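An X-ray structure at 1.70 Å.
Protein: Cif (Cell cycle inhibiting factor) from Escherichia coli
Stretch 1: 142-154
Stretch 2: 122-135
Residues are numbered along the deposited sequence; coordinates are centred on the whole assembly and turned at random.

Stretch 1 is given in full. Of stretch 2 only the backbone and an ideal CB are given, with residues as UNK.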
# COMPACT_ATOMS: atom_id res chain seq x y z
N ASN A 142 -14.26 13.87 -24.87
CA ASN A 142 -15.49 13.81 -25.66
C ASN A 142 -16.71 14.22 -24.86
O ASN A 142 -17.20 13.48 -23.99
CB ASN A 142 -15.64 12.40 -26.24
CG ASN A 142 -16.83 12.30 -27.21
OD1 ASN A 142 -17.62 13.24 -27.33
ND2 ASN A 142 -16.94 11.18 -27.91
N VAL A 143 -17.23 15.43 -25.12
CA VAL A 143 -18.34 15.97 -24.39
C VAL A 143 -19.63 15.11 -24.55
O VAL A 143 -20.44 15.04 -23.63
CB VAL A 143 -18.59 17.45 -24.78
CG1 VAL A 143 -19.11 17.55 -26.22
CG2 VAL A 143 -19.60 18.10 -23.86
N LYS A 144 -19.76 14.42 -25.68
CA LYS A 144 -20.94 13.58 -25.91
C LYS A 144 -21.00 12.38 -24.98
O LYS A 144 -22.06 11.76 -24.86
CB LYS A 144 -21.02 13.09 -27.35
CG LYS A 144 -21.13 14.23 -28.33
CD LYS A 144 -21.32 13.72 -29.73
CE LYS A 144 -21.45 14.88 -30.71
NZ LYS A 144 -21.29 14.38 -32.12
N MET A 145 -19.89 12.03 -24.33
CA MET A 145 -19.89 10.90 -23.39
C MET A 145 -20.33 11.28 -21.99
O MET A 145 -20.51 10.39 -21.14
CB MET A 145 -18.54 10.20 -23.34
CG MET A 145 -18.06 9.57 -24.62
SD MET A 145 -19.17 8.19 -24.95
CE MET A 145 -20.11 8.92 -26.27
N LEU A 146 -20.48 12.57 -21.70
CA LEU A 146 -20.86 13.03 -20.39
C LEU A 146 -22.35 13.03 -20.22
O LEU A 146 -23.10 13.08 -21.21
CB LEU A 146 -20.37 14.43 -20.13
CG LEU A 146 -18.86 14.59 -20.25
CD1 LEU A 146 -18.54 16.08 -19.99
CD2 LEU A 146 -18.04 13.69 -19.29
N ARG A 147 -22.77 12.97 -18.99
CA ARG A 147 -24.18 13.08 -18.63
C ARG A 147 -24.39 14.22 -17.64
O ARG A 147 -24.31 14.03 -16.43
CB ARG A 147 -24.66 11.75 -18.06
CG ARG A 147 -24.74 10.63 -19.13
CD ARG A 147 -25.40 9.41 -18.58
NE ARG A 147 -25.54 8.39 -19.61
CZ ARG A 147 -26.02 7.17 -19.38
NH1 ARG A 147 -26.44 6.82 -18.17
NH2 ARG A 147 -26.09 6.30 -20.37
N LYS A 148 -24.69 15.41 -18.17
CA LYS A 148 -24.84 16.58 -17.33
C LYS A 148 -25.93 16.43 -16.28
O LYS A 148 -25.82 17.02 -15.21
CB LYS A 148 -25.09 17.83 -18.17
CG LYS A 148 -26.50 18.01 -18.65
CD LYS A 148 -26.68 19.45 -19.19
CE LYS A 148 -28.00 19.61 -19.92
NZ LYS A 148 -28.00 18.73 -21.14
N GLU A 149 -26.97 15.63 -16.60
CA GLU A 149 -28.04 15.26 -15.67
C GLU A 149 -27.57 14.74 -14.31
O GLU A 149 -28.29 14.82 -13.32
CB GLU A 149 -29.01 14.21 -16.34
CG GLU A 149 -28.44 12.83 -16.82
CD GLU A 149 -27.99 12.80 -18.29
OE1 GLU A 149 -27.55 13.87 -18.78
OE2 GLU A 149 -28.13 11.71 -19.00
N ASN A 150 -26.39 14.15 -14.26
CA ASN A 150 -25.91 13.56 -13.04
C ASN A 150 -25.05 14.48 -12.16
O ASN A 150 -24.64 14.06 -11.09
CB ASN A 150 -25.20 12.26 -13.35
CG ASN A 150 -26.15 11.24 -13.96
OD1 ASN A 150 -27.35 11.24 -13.62
ND2 ASN A 150 -25.65 10.41 -14.86
N ILE A 151 -24.88 15.73 -12.56
CA ILE A 151 -24.30 16.73 -11.66
C ILE A 151 -25.19 16.86 -10.41
O ILE A 151 -26.44 16.91 -10.51
CB ILE A 151 -24.07 18.07 -12.37
CG1 ILE A 151 -23.05 17.91 -13.49
CG2 ILE A 151 -23.59 19.16 -11.36
CD1 ILE A 151 -23.02 19.00 -14.49
N GLN A 152 -24.57 16.86 -9.24
CA GLN A 152 -25.27 16.98 -7.96
C GLN A 152 -24.78 18.24 -7.26
O GLN A 152 -24.19 18.13 -6.21
CB GLN A 152 -25.00 15.81 -7.00
CG GLN A 152 -24.71 14.46 -7.60
CD GLN A 152 -25.92 13.54 -7.71
OE1 GLN A 152 -26.12 12.90 -8.74
NE2 GLN A 152 -26.71 13.46 -6.64
N TYR A 153 -25.04 19.40 -7.82
CA TYR A 153 -24.67 20.65 -7.15
C TYR A 153 -25.46 20.83 -5.84
O TYR A 153 -26.69 20.67 -5.79
CB TYR A 153 -24.87 21.85 -8.08
CG TYR A 153 -24.52 23.17 -7.45
CD1 TYR A 153 -23.19 23.50 -7.17
CD2 TYR A 153 -25.51 24.09 -7.10
CE1 TYR A 153 -22.86 24.71 -6.58
CE2 TYR A 153 -25.19 25.32 -6.52
CZ TYR A 153 -23.86 25.62 -6.25
OH TYR A 153 -23.53 26.83 -5.67
N GLN A 154 -24.73 21.13 -4.76
CA GLN A 154 -25.31 21.56 -3.48
C GLN A 154 -24.90 23.03 -3.23
O GLN A 154 -23.93 23.52 -3.84
CB GLN A 154 -24.92 20.59 -2.34
CG GLN A 154 -23.48 19.95 -2.41
CD GLN A 154 -23.36 18.66 -3.31
OE1 GLN A 154 -24.29 17.82 -3.35
NE2 GLN A 154 -22.21 18.50 -4.00
N UNK A 122 -15.45 27.31 -11.02
CA UNK A 122 -16.69 27.26 -11.81
C UNK A 122 -17.72 26.29 -11.21
O UNK A 122 -18.87 26.66 -11.01
CB UNK A 122 -16.37 26.85 -13.25
N UNK A 123 -17.32 25.06 -10.91
CA UNK A 123 -18.24 24.07 -10.36
C UNK A 123 -18.79 24.50 -9.00
O UNK A 123 -19.97 24.28 -8.69
CB UNK A 123 -17.54 22.72 -10.23
N UNK A 124 -17.98 25.15 -8.19
CA UNK A 124 -18.43 25.59 -6.86
C UNK A 124 -19.51 26.67 -6.95
O UNK A 124 -20.27 26.83 -6.02
CB UNK A 124 -17.24 26.12 -6.05
N UNK A 125 -19.58 27.35 -8.08
CA UNK A 125 -20.57 28.40 -8.34
C UNK A 125 -21.70 27.90 -9.26
O UNK A 125 -22.46 28.71 -9.80
CB UNK A 125 -19.89 29.62 -8.97
N UNK A 126 -21.77 26.59 -9.44
CA UNK A 126 -22.75 25.93 -10.32
C UNK A 126 -22.70 26.41 -11.76
O UNK A 126 -23.74 26.49 -12.42
CB UNK A 126 -24.16 26.15 -9.78
N UNK A 127 -21.52 26.73 -12.28
CA UNK A 127 -21.39 27.13 -13.66
C UNK A 127 -20.78 25.97 -14.42
O UNK A 127 -19.57 25.94 -14.65
CB UNK A 127 -20.55 28.40 -13.80
N UNK A 128 -21.61 24.98 -14.76
CA UNK A 128 -21.11 23.79 -15.45
C UNK A 128 -20.61 24.21 -16.82
O UNK A 128 -21.20 25.05 -17.48
CB UNK A 128 -22.19 22.71 -15.57
N UNK A 129 -19.48 23.66 -17.21
CA UNK A 129 -18.96 23.85 -18.53
C UNK A 129 -18.60 22.45 -19.01
O UNK A 129 -17.59 21.91 -18.60
CB UNK A 129 -17.77 24.81 -18.56
N UNK A 130 -19.43 21.85 -19.85
CA UNK A 130 -19.20 20.46 -20.24
C UNK A 130 -17.92 20.27 -21.04
O UNK A 130 -17.27 19.21 -20.94
CB UNK A 130 -20.39 19.95 -21.06
N UNK A 131 -17.53 21.27 -21.84
CA UNK A 131 -16.29 21.16 -22.56
C UNK A 131 -15.13 21.14 -21.57
O UNK A 131 -14.20 20.38 -21.76
CB UNK A 131 -16.14 22.31 -23.56
N UNK A 132 -15.24 21.96 -20.53
CA UNK A 132 -14.21 22.06 -19.46
C UNK A 132 -14.07 20.68 -18.77
O UNK A 132 -12.98 20.16 -18.61
CB UNK A 132 -14.58 23.14 -18.44
N UNK A 133 -15.20 20.07 -18.44
CA UNK A 133 -15.21 18.76 -17.76
C UNK A 133 -14.65 17.67 -18.65
O UNK A 133 -13.83 16.86 -18.25
CB UNK A 133 -16.63 18.39 -17.33
N UNK A 134 -15.07 17.63 -19.92
CA UNK A 134 -14.50 16.65 -20.83
C UNK A 134 -13.03 16.78 -21.06
O UNK A 134 -12.31 15.78 -21.12
CB UNK A 134 -15.21 16.73 -22.18
N UNK A 135 -12.55 18.01 -21.18
CA UNK A 135 -11.12 18.27 -21.39
C UNK A 135 -10.27 17.76 -20.23
O UNK A 135 -9.23 17.17 -20.44
CB UNK A 135 -10.88 19.77 -21.58

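Position 122 is helical (phi/psi -61/-50) and nothing of stretch 1 lies within 5.5 Å of its ideal CB, so the visible atoms leave the choice open; it is Cys-122. At 123 the CA-to-CB bond points sideways, and only a long side chain could reach stretch 1, where Ile-151 offers an apolar surface. The residue is Met-123, whose SD comes 4.4 Å from Ile-151 CG2.

Position 124 points away, and its visible role is through the backbone: Tyr-153 OH donates to the carbonyl O of 124 at 3.3 Å, near the plane of the ring. Many side chains would serve; Ser-124 is found. Position 125 also points away and is similarly permissive; it holds Gln-125.

Position 126 is more restrictive. Its phi/psi of 57/35 is left-handed, a region favoured by Gly, Asn and Asp, while its ideal CB sits 3.5 Å from Tyr-153 CE2. Glycine would suit the backbone but leave the ring face without a CB; Asn or Asp meets both conditions, tolerating the left-handed backbone and supplying a CB over the ring. Asn-126 places its CB 3.4 Å from the centroid of the Tyr-153 ring, 7° off the normal, a CH-pi contact, and its OD1 lies 3.3 Å from Tyr-153 CB.

Position 127 is out of reach and tolerant; it is Lys-127. At 128 the CB points toward stretch 1, 4.0 Å from Ile-151 CD1, so a small or beta-branched side chain with a methyl would fit. Thr-128, with chi1 p, sets CG2 3.3 Å from Ile-151 CD1, a close methyl contact.

Position 129 is out of reach but immediately precedes a helix, which suits Asp, Asn, Ser or Thr. Asp-129 caps it: Asp-129 OD1 accepts from the backbone N of 132 at 3.1 Å, a capping bond.

Position 130 faces Val-143 and Leu-146, its ideal CB a tight 3.4 Å from Val-143 CG2. This apolar setting suits Leu, Met or Ile. Leu-130 (m, t) brings CD2 to 3.8 Å from Leu-146 CD1 and 3.9 Å from Lys-148 CB.

At 131 CB points away, so a long, flexible, polar side chain is plausible; Glu-131 curls back, OE2 reaching 3.8 Å from Val-143 CG1. Position 132 points away and holds Gln-132.

Position 133 points sideways, with its ideal CB 4.0 Å from Leu-146 CD1; Val, Ile or Leu would suit. Ile-133 CG2 packs 3.8 Å from Leu-146 CD1.

At 134 the CB points toward Val-143 N (3.8 Å) and Leu-146 CD1 (4.0 Å), and the CA atoms of 134 and Val-143 are 5.3 Å apart, favouring a small residue. Ala-134 fits. Position 135 points away; it is Thr-135.

Stretch 2, residues 122-135: CMSQNKTDLEQIAT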
# COMPACT_ATOMS: atom_id res chain seq x y z
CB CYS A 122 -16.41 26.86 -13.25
SG CYS A 122 -15.49 28.09 -14.17
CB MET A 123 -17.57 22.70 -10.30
CG MET A 123 -18.38 21.56 -9.80
SD MET A 123 -19.72 21.15 -10.99
CE MET A 123 -18.90 21.59 -12.48
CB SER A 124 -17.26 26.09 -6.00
OG SER A 124 -16.64 27.19 -6.58
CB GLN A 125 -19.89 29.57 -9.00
CG GLN A 125 -18.90 30.30 -8.12
CD GLN A 125 -18.13 31.33 -8.88
OE1 GLN A 125 -16.98 31.10 -9.28
NE2 GLN A 125 -18.75 32.47 -9.12
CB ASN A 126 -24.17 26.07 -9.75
CG ASN A 126 -25.17 25.03 -10.31
OD1 ASN A 126 -24.80 23.89 -10.65
ND2 ASN A 126 -26.44 25.43 -10.39
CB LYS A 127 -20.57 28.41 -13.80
CG LYS A 127 -21.02 29.53 -12.87
CD LYS A 127 -20.38 30.88 -13.20
CE LYS A 127 -20.27 31.80 -11.99
NZ LYS A 127 -21.58 32.41 -11.52
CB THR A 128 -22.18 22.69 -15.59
OG1 THR A 128 -23.25 23.18 -16.39
CG2 THR A 128 -22.72 22.26 -14.23
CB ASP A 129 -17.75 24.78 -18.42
CG ASP A 129 -17.07 25.03 -19.74
OD1 ASP A 129 -17.29 24.27 -20.70
OD2 ASP A 129 -16.26 26.00 -19.78
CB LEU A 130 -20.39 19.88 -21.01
CG LEU A 130 -21.65 19.49 -20.24
CD1 LEU A 130 -22.69 18.98 -21.25
CD2 LEU A 130 -21.37 18.42 -19.15
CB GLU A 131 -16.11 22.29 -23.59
CG GLU A 131 -17.14 22.26 -24.73
CD GLU A 131 -16.94 21.16 -25.77
OE1 GLU A 131 -15.99 20.35 -25.66
OE2 GLU A 131 -17.77 21.10 -26.72
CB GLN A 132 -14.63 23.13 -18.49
CG GLN A 132 -13.74 23.28 -17.30
CD GLN A 132 -14.14 24.45 -16.43
OE1 GLN A 132 -15.29 24.59 -15.98
NE2 GLN A 132 -13.16 25.30 -16.16
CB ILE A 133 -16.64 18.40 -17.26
CG1 ILE A 133 -17.11 19.36 -16.19
CG2 ILE A 133 -16.73 16.93 -16.73
CD1 ILE A 133 -18.59 19.21 -15.87
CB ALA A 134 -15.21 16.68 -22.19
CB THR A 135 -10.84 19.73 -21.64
OG1 THR A 135 -11.42 20.09 -22.91
CG2 THR A 135 -9.35 19.99 -21.72
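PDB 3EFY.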